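Local coordinates for Sodium/calcium exchanger membrane region domain-containing protein (Archaeoglobus fulgidus, PDB 4KPP) that probably carries calcium ions across a membrane in exchange for protons, as a member of the sodium/calcium exchanger family, at residues R63-S66 against L67-A71; G90-G93 against G94-H98; Y173-Y176 against I177-T181; S208-V211 against L212-A216; R360-I363 against S364-I368. All blocks are in the same frame, centred on the assembly; numbering follows the deposited sequence.

Contact 1: R63-S66 against L67-A71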
loop_
_atom_site.group_PDB
_atom_site.type_symbol
_atom_site.label_atom_id
_atom_site.label_comp_id
_atom_site.label_asym_id
_atom_site.label_seq_id
_atom_site.Cartn_x
_atom_site.Cartn_y
_atom_site.Cartn_z
ATOM N N ARG A 63 8.548 17.054 -11.788
ATOM C CA ARG A 63 7.198 17.480 -12.156
ATOM C C ARG A 63 6.334 16.331 -12.670
ATOM O O ARG A 63 5.104 16.415 -12.656
ATOM C CB ARG A 63 7.241 18.594 -13.206
ATOM C CG ARG A 63 7.710 19.954 -12.698
ATOM C CD ARG A 63 9.224 20.019 -12.555
ATOM N NE ARG A 63 9.908 19.411 -13.694
ATOM C CZ ARG A 63 11.228 19.377 -13.844
ATOM N NH1 ARG A 63 12.016 19.926 -12.929
ATOM N NH2 ARG A 63 11.763 18.799 -14.913
ATOM N N SER A 64 6.979 15.264 -13.132
ATOM C CA SER A 64 6.263 14.108 -13.660
ATOM C C SER A 64 6.042 13.046 -12.591
ATOM O O SER A 64 5.121 12.237 -12.690
ATOM C CB SER A 64 7.021 13.499 -14.840
ATOM O OG SER A 64 7.154 14.429 -15.898
ATOM N N PHE A 65 6.891 13.053 -11.569
ATOM C CA PHE A 65 6.844 12.029 -10.533
ATOM C C PHE A 65 6.705 12.637 -9.141
ATOM O O PHE A 65 7.696 12.882 -8.456
ATOM C CB PHE A 65 8.093 11.147 -10.599
ATOM C CG PHE A 65 8.238 10.395 -11.892
ATOM C CD1 PHE A 65 8.878 10.973 -12.978
ATOM C CD2 PHE A 65 7.735 9.112 -12.023
ATOM C CE1 PHE A 65 9.011 10.284 -14.171
ATOM C CE2 PHE A 65 7.866 8.418 -13.213
ATOM C CZ PHE A 65 8.506 9.005 -14.287
ATOM N N SER A 66 5.465 12.881 -8.734
ATOM C CA SER A 66 5.181 13.381 -7.396
ATOM C C SER A 66 5.476 12.302 -6.364
ATOM O O SER A 66 5.588 11.123 -6.696
ATOM C CB SER A 66 3.717 13.791 -7.284
ATOM O OG SER A 66 2.880 12.650 -7.342
ATOM N N LEU A 67 5.592 12.713 -5.106
ATOM C CA LEU A 67 5.855 11.783 -4.016
ATOM C C LEU A 67 4.716 10.773 -3.899
ATOM O O LEU A 67 4.926 9.629 -3.502
ATOM C CB LEU A 67 6.048 12.544 -2.699
ATOM C CG LEU A 67 6.750 11.825 -1.542
ATOM C CD1 LEU A 67 7.464 12.835 -0.659
ATOM C CD2 LEU A 67 5.771 10.998 -0.716
ATOM N N ALA A 68 3.510 11.204 -4.254
ATOM C CA ALA A 68 2.345 10.332 -4.217
ATOM C C ALA A 68 2.480 9.211 -5.241
ATOM O O ALA A 68 2.176 8.055 -4.949
ATOM C CB ALA A 68 1.074 11.136 -4.462
ATOM N N ILE A 69 2.944 9.559 -6.436
ATOM C CA ILE A 69 3.124 8.581 -7.505
ATOM C C ILE A 69 4.216 7.566 -7.177
ATOM O O ILE A 69 4.057 6.371 -7.438
ATOM C CB ILE A 69 3.390 9.267 -8.873
ATOM C CG1 ILE A 69 2.065 9.553 -9.582
ATOM C CG2 ILE A 69 4.269 8.404 -9.764
ATOM C CD1 ILE A 69 2.224 10.058 -11.001
ATOM N N VAL A 70 5.315 8.030 -6.587
ATOM C CA VAL A 70 6.384 7.114 -6.203
ATOM C C VAL A 70 5.938 6.227 -5.042
ATOM O O VAL A 70 6.453 5.128 -4.866
ATOM C CB VAL A 70 7.708 7.844 -5.859
ATOM C CG1 VAL A 70 8.006 8.927 -6.886
ATOM C CG2 VAL A 70 7.666 8.426 -4.458
ATOM N N ALA A 71 4.970 6.703 -4.263
ATOM C CA ALA A 71 4.414 5.917 -3.169
ATOM C C ALA A 71 3.481 4.842 -3.717
ATOM O O ALA A 71 3.305 3.788 -3.108
ATOM C CB ALA A 71 3.685 6.811 -2.182
#
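Ser66 hands the chain over from a loop to a helix, and both its backbone and its side chain bind the first turn formed by 67-71. Residues 63-66 are loop; Phe65 and Ser66 have the open backbone angles of extended chain, with psi of 163° at Ser66, and the helix begins at Leu67. The carbonyl of Ser66 starts the regular hydrogen bonding: Val70 N donates to Ser66 O at 3.1 Å.

The hydroxyl supplies the second bond. Ile69 N donates to Ser66 OG at 3.2 Å, with an N-H...O angle of 157°. What puts OG there is a chi1 of 69°, which sets it between the residue's own backbone N and carbonyl carbon, within reach of the Ile69 amide. The CB of Ile69 sits 3.7 Å from Ser66 OG, so the capping oxygen is flanked by carbon as well.

Apolar contacts add to the cap. Phe65 and Ile69 meet at an oblique angle, Phe65 CD2 lying 4.2 Å from Ile69 CG2, and Phe65 CB reaches Val70 CG1 at 4.3 Å. The Phe65 side chain also leans on Ala57 and Glu58 of helix 32-60, while Ser66 touches Ser180 of helix 163-182. A serine at the N-cap, bonding through its side chain to the amide three residues on, is the classic start of an alpha-helix; here it opens the short helix 67-73, in a stretch predicted to span the membrane.

Contact 2: G90-G93 against G94-H98; sequences GSVG and GEYVH
Tyr96 brings its ring back to Gly93 and Val92. Its CG stands anti to its own carbonyl carbon (chi1 -68°), which directs the ring back along the chain. The carbonyl oxygen of Gly93 then meets the ring at its edge, in the ring plane, with Gly93 O 3.5 Å from Tyr96 CD2; the CB of Tyr96 is almost as close to that oxygen. Val92 approaches the same ring corner obliquely, its CG1 4.3 Å from Tyr96 CD2. Phe85, Lys88 and Ala89 of helix 76-91 also touch the side chain, and Tyr96 OH makes a weak hydrogen bond to Glu229.

The backbone between these side chains is a type II' beta turn from Gly93 to Tyr96, joining helix 76-91 to the helix that runs on to residue 127. Gly94 has phi 67° and psi -140°, and Gly93 also has a positive phi, a conformation open to it for want of a side chain. No hydrogen bond joins 90-93 to 94-98.

Val97 touches the turn with one branch: its CG2 lies 4.2 Å from Gly93 CA. Val97 N donates to Gly94 O at 3.3 Å, three residues back. Within 94-98, the carboxylate carbon of Glu95 lies at the edge of the His98 ring, and both side chains rest on Phe243 of helix 242-267.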
loop_
_atom_site.group_PDB
_atom_site.type_symbol
_atom_site.label_atom_id
_atom_site.label_comp_id
_atom_site.label_asym_id
_atom_site.label_seq_id
_atom_site.Cartn_x
_atom_site.Cartn_y
_atom_site.Cartn_z
ATOM N N GLY A 90 -13.628 -12.665 -11.404
ATOM C CA GLY A 90 -14.562 -12.378 -12.479
ATOM C C GLY A 90 -14.559 -13.427 -13.574
ATOM O O GLY A 90 -15.581 -13.667 -14.215
ATOM N N SER A 91 -13.408 -14.057 -13.786
ATOM C CA SER A 91 -13.263 -15.052 -14.843
ATOM C C SER A 91 -13.624 -16.454 -14.360
ATOM O O SER A 91 -14.077 -17.289 -15.139
ATOM C CB SER A 91 -11.837 -15.044 -15.392
ATOM O OG SER A 91 -10.905 -15.398 -14.387
ATOM N N VAL A 92 -13.429 -16.705 -13.070
ATOM C CA VAL A 92 -13.658 -18.034 -12.508
ATOM C C VAL A 92 -14.705 -18.012 -11.397
ATOM O O VAL A 92 -15.533 -18.915 -11.293
ATOM C CB VAL A 92 -12.332 -18.662 -12.000
ATOM C CG1 VAL A 92 -12.594 -19.820 -11.050
ATOM C CG2 VAL A 92 -11.475 -19.109 -13.173
ATOM N N GLY A 93 -14.678 -16.970 -10.576
ATOM C CA GLY A 93 -15.618 -16.853 -9.477
ATOM C C GLY A 93 -15.173 -17.663 -8.279
ATOM O O GLY A 93 -13.976 -17.787 -8.017
ATOM N N GLY A 94 -16.136 -18.220 -7.553
ATOM C CA GLY A 94 -15.830 -19.025 -6.388
ATOM C C GLY A 94 -15.214 -18.206 -5.271
ATOM O O GLY A 94 -15.618 -17.067 -5.033
ATOM N N GLU A 95 -14.223 -18.784 -4.601
ATOM C CA GLU A 95 -13.614 -18.165 -3.431
ATOM C C GLU A 95 -12.831 -16.895 -3.759
ATOM O O GLU A 95 -12.579 -16.074 -2.880
ATOM C CB GLU A 95 -12.715 -19.169 -2.708
ATOM C CG GLU A 95 -13.473 -20.299 -2.036
ATOM C CD GLU A 95 -14.462 -19.793 -1.002
ATOM O OE1 GLU A 95 -14.020 -19.213 0.012
ATOM O OE2 GLU A 95 -15.681 -19.969 -1.207
ATOM N N TYR A 96 -12.454 -16.736 -5.024
ATOM C CA TYR A 96 -11.671 -15.576 -5.442
ATOM C C TYR A 96 -12.436 -14.262 -5.261
ATOM O O TYR A 96 -11.829 -13.192 -5.165
ATOM C CB TYR A 96 -11.191 -15.738 -6.889
ATOM C CG TYR A 96 -10.166 -16.844 -7.075
ATOM C CD1 TYR A 96 -8.861 -16.693 -6.620
ATOM C CD2 TYR A 96 -10.502 -18.032 -7.711
ATOM C CE1 TYR A 96 -7.921 -17.693 -6.783
ATOM C CE2 TYR A 96 -9.565 -19.041 -7.884
ATOM C CZ TYR A 96 -8.275 -18.864 -7.418
ATOM O OH TYR A 96 -7.336 -19.857 -7.584
ATOM N N VAL A 97 -13.764 -14.350 -5.208
ATOM C CA VAL A 97 -14.605 -13.191 -4.935
ATOM C C VAL A 97 -14.309 -12.611 -3.552
ATOM O O VAL A 97 -14.169 -11.397 -3.391
ATOM C CB VAL A 97 -16.104 -13.549 -5.014
ATOM C CG1 VAL A 97 -16.957 -12.345 -4.651
ATOM C CG2 VAL A 97 -16.463 -14.073 -6.406
ATOM N N HIS A 98 -14.215 -13.486 -2.557
ATOM C CA HIS A 98 -13.917 -13.058 -1.197
ATOM C C HIS A 98 -12.453 -12.663 -1.062
ATOM O O HIS A 98 -12.129 -11.712 -0.354
ATOM C CB HIS A 98 -14.246 -14.162 -0.188
ATOM C CG HIS A 98 -15.558 -14.838 -0.433
ATOM N ND1 HIS A 98 -16.766 -14.178 -0.344
ATOM C CD2 HIS A 98 -15.854 -16.117 -0.758
ATOM C CE1 HIS A 98 -17.746 -15.022 -0.610
ATOM N NE2 HIS A 98 -17.219 -16.208 -0.865
#

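Contact 3: Y173-Y176 against I177-T181; sequences YAIY and IYLST
Ile177 lays its longer branch across the ring of Tyr173, one helical turn earlier. The Ile177 CG1 sits 3.7 Å from the ring centroid and 23° off its normal, a CH-pi contact over one face, displaced toward the rim. The terminal methyl continues toward the hydroxyl end of the ring, so that Ile177 CD1 is 3.5 Å from Tyr173 CZ. A chi2 of -56° bends the isoleucine that way, while Tyr173 places its ring there with CG opposite its own backbone N (chi1 -173°). The two side chains run obliquely to each other. In the backbone Ile177 N donates to Tyr173 O at 2.8 Å.

Tyr176 turns its ring alongside, with CE1 of Tyr173 at the edge of the Tyr176 ring and in its plane. Tyr176 CD2 is 4.3 Å from Ile177 CD1. The phenol ends outside these segments, where Tyr176 OH is hydrogen-bonded to both Glu141 and Ser280; those two bonds hold the phenol end in place. All this belongs to helix 163-182, a predicted membrane span, whose i to i+4 bonding continues with Tyr178 N to Ala174 O and Leu179 N to Ile175 O. The bond from Ser180 N to Tyr176 O is weak.

Ile175 packs on a different flank of the helix. It lies side by side with Leu179, Ile175 CG2 coming within 4.2 Å of Leu179 CD1, and Phe144 of helix 138-152 touches both. Thr181, poorly ordered, donates through OG1 to Ile177 O at 3.2 Å.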
loop_
_atom_site.group_PDB
_atom_site.type_symbol
_atom_site.label_atom_id
_atom_site.label_comp_id
_atom_site.label_asym_id
_atom_site.label_seq_id
_atom_site.Cartn_x
_atom_site.Cartn_y
_atom_site.Cartn_z
ATOM N N TYR A 173 -8.660 9.515 -6.143
ATOM C CA TYR A 173 -7.214 9.392 -6.268
ATOM C C TYR A 173 -6.664 10.265 -7.392
ATOM O O TYR A 173 -5.618 10.891 -7.235
ATOM C CB TYR A 173 -6.783 7.937 -6.463
ATOM C CG TYR A 173 -5.282 7.783 -6.427
ATOM C CD1 TYR A 173 -4.575 8.025 -5.259
ATOM C CD2 TYR A 173 -4.568 7.419 -7.564
ATOM C CE1 TYR A 173 -3.202 7.905 -5.216
ATOM C CE2 TYR A 173 -3.189 7.288 -7.529
ATOM C CZ TYR A 173 -2.513 7.533 -6.351
ATOM O OH TYR A 173 -1.145 7.408 -6.300
ATOM N N ALA A 174 -7.372 10.303 -8.518
ATOM C CA ALA A 174 -6.969 11.132 -9.654
ATOM C C ALA A 174 -6.886 12.609 -9.269
ATOM O O ALA A 174 -5.923 13.297 -9.615
ATOM C CB ALA A 174 -7.925 10.939 -10.818
ATOM N N ILE A 175 -7.900 13.085 -8.551
ATOM C CA ILE A 175 -7.921 14.456 -8.049
ATOM C C ILE A 175 -6.794 14.671 -7.041
ATOM O O ILE A 175 -6.126 15.708 -7.047
ATOM C CB ILE A 175 -9.275 14.787 -7.386
ATOM C CG1 ILE A 175 -10.397 14.764 -8.425
ATOM C CG2 ILE A 175 -9.227 16.142 -6.693
ATOM C CD1 ILE A 175 -11.762 15.092 -7.854
ATOM N N TYR A 176 -6.587 13.679 -6.180
ATOM C CA TYR A 176 -5.508 13.724 -5.199
ATOM C C TYR A 176 -4.141 13.840 -5.864
ATOM O O TYR A 176 -3.313 14.653 -5.459
ATOM C CB TYR A 176 -5.553 12.491 -4.299
ATOM C CG TYR A 176 -4.287 12.266 -3.508
ATOM C CD1 TYR A 176 -3.905 13.147 -2.505
ATOM C CD2 TYR A 176 -3.475 11.167 -3.760
ATOM C CE1 TYR A 176 -2.746 12.945 -1.778
ATOM C CE2 TYR A 176 -2.317 10.955 -3.039
ATOM C CZ TYR A 176 -1.957 11.847 -2.049
ATOM O OH TYR A 176 -0.804 11.642 -1.325
ATOM N N ILE A 177 -3.912 13.022 -6.883
ATOM C CA ILE A 177 -2.673 13.077 -7.647
ATOM C C ILE A 177 -2.488 14.445 -8.292
ATOM O O ILE A 177 -1.420 15.049 -8.191
ATOM C CB ILE A 177 -2.640 11.986 -8.734
ATOM C CG1 ILE A 177 -2.389 10.622 -8.094
ATOM C CG2 ILE A 177 -1.566 12.283 -9.768
ATOM C CD1 ILE A 177 -1.127 10.576 -7.256
ATOM N N TYR A 178 -3.542 14.929 -8.943
ATOM C CA TYR A 178 -3.525 16.234 -9.600
ATOM C C TYR A 178 -3.152 17.363 -8.641
ATOM O O TYR A 178 -2.382 18.256 -8.990
ATOM C CB TYR A 178 -4.882 16.517 -10.249
ATOM C CG TYR A 178 -5.044 17.937 -10.741
ATOM C CD1 TYR A 178 -4.403 18.372 -11.895
ATOM C CD2 TYR A 178 -5.842 18.843 -10.053
ATOM C CE1 TYR A 178 -4.550 19.672 -12.348
ATOM C CE2 TYR A 178 -5.996 20.142 -10.498
ATOM C CZ TYR A 178 -5.348 20.551 -11.645
ATOM O OH TYR A 178 -5.502 21.848 -12.087
ATOM N N LEU A 179 -3.700 17.315 -7.430
ATOM C CA LEU A 179 -3.420 18.332 -6.422
ATOM C C LEU A 179 -2.040 18.143 -5.804
ATOM O O LEU A 179 -1.456 19.087 -5.269
ATOM C CB LEU A 179 -4.486 18.313 -5.326
ATOM C CG LEU A 179 -5.888 18.776 -5.722
ATOM C CD1 LEU A 179 -6.801 18.769 -4.508
ATOM C CD2 LEU A 179 -5.844 20.157 -6.361
ATOM N N SER A 180 -1.524 16.921 -5.878
ATOM C CA SER A 180 -0.221 16.604 -5.309
ATOM C C SER A 180 0.896 17.164 -6.182
ATOM O O SER A 180 2.029 17.330 -5.730
ATOM C CB SER A 180 -0.060 15.089 -5.140
ATOM O OG SER A 180 1.118 14.776 -4.412
ATOM N N THR A 181 0.565 17.456 -7.437
ATOM C CA THR A 181 1.521 18.035 -8.374
ATOM C C THR A 181 1.633 19.543 -8.158
ATOM O O THR A 181 2.698 20.133 -8.346
ATOM C CB THR A 181 1.121 17.746 -9.838
ATOM O OG1 THR A 181 0.880 16.343 -10.003
ATOM C CG2 THR A 181 2.219 18.182 -10.798
#

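Contact 4: S208-V211 against L212-A216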
loop_
_atom_site.group_PDB
_atom_site.type_symbol
_atom_site.label_atom_id
_atom_site.label_comp_id
_atom_site.label_asym_id
_atom_site.label_seq_id
_atom_site.Cartn_x
_atom_site.Cartn_y
_atom_site.Cartn_z
ATOM N N SER A 208 18.290 3.286 -18.685
ATOM C CA SER A 208 18.533 2.318 -17.626
ATOM C C SER A 208 17.310 2.104 -16.743
ATOM O O SER A 208 16.923 0.967 -16.487
ATOM C CB SER A 208 19.738 2.739 -16.780
ATOM O OG SER A 208 20.942 2.611 -17.517
ATOM N N VAL A 209 16.697 3.190 -16.283
ATOM C CA VAL A 209 15.552 3.063 -15.387
ATOM C C VAL A 209 14.311 2.587 -16.137
ATOM O O VAL A 209 13.397 2.023 -15.537
ATOM C CB VAL A 209 15.259 4.360 -14.608
ATOM C CG1 VAL A 209 16.552 5.020 -14.175
ATOM C CG2 VAL A 209 14.437 5.309 -15.440
ATOM N N VAL A 210 14.288 2.812 -17.448
ATOM C CA VAL A 210 13.232 2.265 -18.291
ATOM C C VAL A 210 13.397 0.749 -18.380
ATOM O O VAL A 210 12.431 0.001 -18.219
ATOM C CB VAL A 210 13.218 2.900 -19.702
ATOM C CG1 VAL A 210 12.452 2.021 -20.685
ATOM C CG2 VAL A 210 12.607 4.295 -19.650
ATOM N N VAL A 211 14.628 0.305 -18.624
ATOM C CA VAL A 211 14.946 -1.121 -18.611
ATOM C C VAL A 211 14.599 -1.741 -17.257
ATOM O O VAL A 211 13.983 -2.807 -17.193
ATOM C CB VAL A 211 16.434 -1.378 -18.941
ATOM C CG1 VAL A 211 16.819 -2.816 -18.618
ATOM C CG2 VAL A 211 16.722 -1.055 -20.408
ATOM N N LEU A 212 14.981 -1.058 -16.182
ATOM C CA LEU A 212 14.676 -1.515 -14.825
ATOM C C LEU A 212 13.175 -1.660 -14.592
ATOM O O LEU A 212 12.712 -2.703 -14.138
ATOM C CB LEU A 212 15.272 -0.566 -13.786
ATOM C CG LEU A 212 16.714 -0.845 -13.363
ATOM C CD1 LEU A 212 17.176 0.184 -12.342
ATOM C CD2 LEU A 212 16.834 -2.249 -12.800
ATOM N N PHE A 213 12.429 -0.602 -14.905
ATOM C CA PHE A 213 10.973 -0.614 -14.824
ATOM C C PHE A 213 10.362 -1.770 -15.615
ATOM O O PHE A 213 9.517 -2.507 -15.101
ATOM C CB PHE A 213 10.407 0.707 -15.348
ATOM C CG PHE A 213 10.003 1.669 -14.269
ATOM C CD1 PHE A 213 9.368 1.221 -13.123
ATOM C CD2 PHE A 213 10.254 3.027 -14.406
ATOM C CE1 PHE A 213 8.992 2.107 -12.132
ATOM C CE2 PHE A 213 9.880 3.918 -13.417
ATOM C CZ PHE A 213 9.248 3.458 -12.277
ATOM N N LEU A 214 10.787 -1.920 -16.866
ATOM C CA LEU A 214 10.236 -2.958 -17.729
ATOM C C LEU A 214 10.592 -4.350 -17.226
ATOM O O LEU A 214 9.754 -5.250 -17.237
ATOM C CB LEU A 214 10.702 -2.782 -19.178
ATOM C CG LEU A 214 10.140 -1.574 -19.931
ATOM C CD1 LEU A 214 10.740 -1.487 -21.323
ATOM C CD2 LEU A 214 8.620 -1.638 -19.998
ATOM N N PHE A 215 11.834 -4.520 -16.780
ATOM C CA PHE A 215 12.292 -5.819 -16.306
ATOM C C PHE A 215 11.601 -6.215 -15.010
ATOM O O PHE A 215 11.169 -7.353 -14.852
ATOM C CB PHE A 215 13.808 -5.837 -16.111
ATOM C CG PHE A 215 14.302 -7.053 -15.379
ATOM C CD1 PHE A 215 14.304 -8.296 -15.993
ATOM C CD2 PHE A 215 14.756 -6.955 -14.074
ATOM C CE1 PHE A 215 14.750 -9.417 -15.318
ATOM C CE2 PHE A 215 15.204 -8.074 -13.394
ATOM C CZ PHE A 215 15.201 -9.304 -14.017
ATOM N N ALA A 216 11.501 -5.266 -14.084
ATOM C CA ALA A 216 10.862 -5.523 -12.800
ATOM C C ALA A 216 9.360 -5.721 -12.972
ATOM O O ALA A 216 8.768 -6.609 -12.354
ATOM C CB ALA A 216 11.146 -4.394 -11.833
#
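Val210 and Leu214 touch through side chains, and four backbone hydrogen bonds join 208-211 to 212-216. The bonds are all of the i to i+4 kind: Leu212 N to Ser208 O at 2.8 Å, then Phe213 to Val209, Leu214 to Val210 and Phe215 to Val211. Phe213 N reaches Val209 O at 2.9 Å from 39° above the carbonyl plane, with a straight N-H...O.

Carbon-to-oxygen packing follows these bonds. With chi1 at -101°, off a staggered value, the Phe213 ring lies obliquely beside the same carbonyl, with Phe213 CD2 3.5 Å from Val209 O. Leu214 also packs on the carbonyl of the residue four back, its CG 3.3 Å from Val210 O, and the CB of Phe215 is 3.2 Å from Val211 O.

Apolar contact between side chains is slight. Val210 and Leu214 lie next to each other and point the same way, meeting at Val210 CG1 and Leu214 CD1, 4.0 Å apart on the surface of the protein. On another flank Val209 and Phe213 turn to helix 32-60, meeting Thr56 and Ile50.

Ser208 OG bonds to Thr204 O, one turn back. With the peptide groups paired along the helix and that hydroxyl also held by a backbone carbonyl, the outer side of this predicted membrane span shows mostly hydrocarbon, a chemistry suited to lipid.

Contact 5: R360-I363 against S364-I368; sequences RYII and SAIYI
Arg360 O is gripped twice by Ser364. The hydroxyl gives the shorter bond, Ser364 OG donating to Arg360 O at 2.6 Å, and the backbone amide adds another, Ser364 N to Arg360 O at 3.1 Å. The two donors come from opposite faces of the carbonyl plane, the amide from well above it at 37°. The hydroxyl reaches back because Ser364 OG stands anti to its own carbonyl carbon (chi1 -66°), which turns it down the helix toward the preceding turn. The buried hydroxyl thereby places its proton within its own helix.

The next three residues make ordinary backbone bonds, from Ala365 to Tyr361, Ile366 to Ile362 and Tyr367 to Ile363.

Side chains pack on two flanks. The Ile363 and Tyr367 side chains run obliquely to each other, the short branch doing the touching: Ile363 CG2 is 3.5 Å from Tyr367 CE2. The same ring leans over the backbone, Tyr367 CD2 lying 3.3 Å from Ile363 O. On another flank Ile362 and Ile366 run side by side, Ile362 CG2 meeting Ile366 CD1 at 4.0 Å.

Arg360 sends its guanidinium away to a salt bridge with Glu315 of helix 311-331. That helix also receives Ser364 and Tyr367 on Leu319, and Leu347 of helix 338-353 packs against Ile366 and Tyr367. A serine hydroxyl bonded to the carbonyl four residues back is a familiar feature of transmembrane helices; in helix 357-377 it lies on the face packed against 311-331, the helix that carries the calcium ligand Ile330.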
loop_
_atom_site.group_PDB
_atom_site.type_symbol
_atom_site.label_atom_id
_atom_site.label_comp_id
_atom_site.label_asym_id
_atom_site.label_seq_id
_atom_site.Cartn_x
_atom_site.Cartn_y
_atom_site.Cartn_z
ATOM N N ARG A 360 -14.772 -8.422 15.531
ATOM C CA ARG A 360 -14.771 -7.493 14.405
ATOM C C ARG A 360 -15.684 -6.302 14.684
ATOM O O ARG A 360 -15.331 -5.157 14.393
ATOM C CB ARG A 360 -15.192 -8.196 13.110
ATOM C CG ARG A 360 -14.319 -9.380 12.727
ATOM C CD ARG A 360 -14.729 -9.963 11.377
ATOM N NE ARG A 360 -14.182 -11.301 11.164
ATOM C CZ ARG A 360 -14.910 -12.414 11.139
ATOM N NH1 ARG A 360 -16.224 -12.354 11.300
ATOM N NH2 ARG A 360 -14.326 -13.587 10.940
ATOM N N TYR A 361 -16.851 -6.573 15.258
ATOM C CA TYR A 361 -17.785 -5.503 15.598
ATOM C C TYR A 361 -17.327 -4.692 16.807
ATOM O O TYR A 361 -17.488 -3.471 16.839
ATOM C CB TYR A 361 -19.194 -6.055 15.825
ATOM C CG TYR A 361 -19.976 -6.269 14.547
ATOM C CD1 TYR A 361 -20.611 -5.209 13.913
ATOM C CD2 TYR A 361 -20.080 -7.531 13.975
ATOM C CE1 TYR A 361 -21.330 -5.398 12.745
ATOM C CE2 TYR A 361 -20.797 -7.731 12.807
ATOM C CZ TYR A 361 -21.419 -6.661 12.197
ATOM O OH TYR A 361 -22.130 -6.854 11.035
ATOM N N ILE A 362 -16.751 -5.372 17.795
ATOM C CA ILE A 362 -16.253 -4.702 18.990
ATOM C C ILE A 362 -15.132 -3.726 18.648
ATOM O O ILE A 362 -15.172 -2.561 19.045
ATOM C CB ILE A 362 -15.769 -5.713 20.055
ATOM C CG1 ILE A 362 -16.962 -6.404 20.715
ATOM C CG2 ILE A 362 -14.927 -5.015 21.114
ATOM C CD1 ILE A 362 -16.572 -7.504 21.683
ATOM N N ILE A 363 -14.140 -4.205 17.903
ATOM C CA ILE A 363 -13.008 -3.374 17.504
ATOM C C ILE A 363 -13.452 -2.249 16.566
ATOM O O ILE A 363 -12.938 -1.134 16.643
ATOM C CB ILE A 363 -11.885 -4.208 16.849
ATOM C CG1 ILE A 363 -11.438 -5.330 17.786
ATOM C CG2 ILE A 363 -10.696 -3.330 16.502
ATOM C CD1 ILE A 363 -10.872 -4.838 19.095
ATOM N N SER A 364 -14.411 -2.543 15.691
ATOM C CA SER A 364 -14.998 -1.513 14.836
ATOM C C SER A 364 -15.601 -0.399 15.684
ATOM O O SER A 364 -15.341 0.781 15.444
ATOM C CB SER A 364 -16.078 -2.095 13.920
ATOM O OG SER A 364 -15.533 -2.999 12.977
ATOM N N ALA A 365 -16.403 -0.783 16.673
ATOM C CA ALA A 365 -17.034 0.174 17.578
ATOM C C ALA A 365 -15.998 1.005 18.330
ATOM O O ALA A 365 -16.151 2.216 18.478
ATOM C CB ALA A 365 -17.952 -0.544 18.559
ATOM N N ILE A 366 -14.939 0.350 18.795
ATOM C CA ILE A 366 -13.887 1.032 19.544
ATOM C C ILE A 366 -13.145 2.062 18.687
ATOM O O ILE A 366 -12.921 3.191 19.126
ATOM C CB ILE A 366 -12.898 0.023 20.176
ATOM C CG1 ILE A 366 -13.620 -0.833 21.220
ATOM C CG2 ILE A 366 -11.723 0.746 20.814
ATOM C CD1 ILE A 366 -12.720 -1.788 21.974
ATOM N N TYR A 367 -12.779 1.673 17.468
ATOM C CA TYR A 367 -12.154 2.588 16.517
ATOM C C TYR A 367 -12.992 3.847 16.345
ATOM O O TYR A 367 -12.491 4.963 16.463
ATOM C CB TYR A 367 -12.001 1.915 15.155
ATOM C CG TYR A 367 -10.781 1.036 15.002
ATOM C CD1 TYR A 367 -9.556 1.402 15.546
ATOM C CD2 TYR A 367 -10.855 -0.155 14.297
ATOM C CE1 TYR A 367 -8.439 0.599 15.394
ATOM C CE2 TYR A 367 -9.750 -0.962 14.139
ATOM C CZ TYR A 367 -8.544 -0.584 14.689
ATOM O OH TYR A 367 -7.448 -1.398 14.527
ATOM N N ILE A 368 -14.276 3.650 16.065
ATOM C CA ILE A 368 -15.193 4.752 15.814
ATOM C C ILE A 368 -15.400 5.613 17.054
ATOM O O ILE A 368 -15.330 6.840 16.986
ATOM C CB ILE A 368 -16.555 4.238 15.311
ATOM C CG1 ILE A 368 -16.390 3.526 13.966
ATOM C CG2 ILE A 368 -17.548 5.384 15.188
ATOM C CD1 ILE A 368 -17.670 2.901 13.440
#

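In the fold
Contacts 1 and 3 are neighbours where helices 67-73 and 163-182 pack: Ala68 of contact 1 lies against Tyr176, Ile177 and Ser180 of contact 3. The other pairs do not touch; contacts 4 and 5 are farthest apart, with centres about 44 Å from each other. Contacts 3 and 5 are partly buried, while 1, 2 and 4 lie at the surface; aromatic-aliphatic pairs occur in 1, 2, 3 and 5. Contacts 3, 4 and 5 each sit within one helix, contact 1 starts a helix with a serine cap, and contact 2 joins two helices through a glycine turn without a cross-segment hydrogen bond.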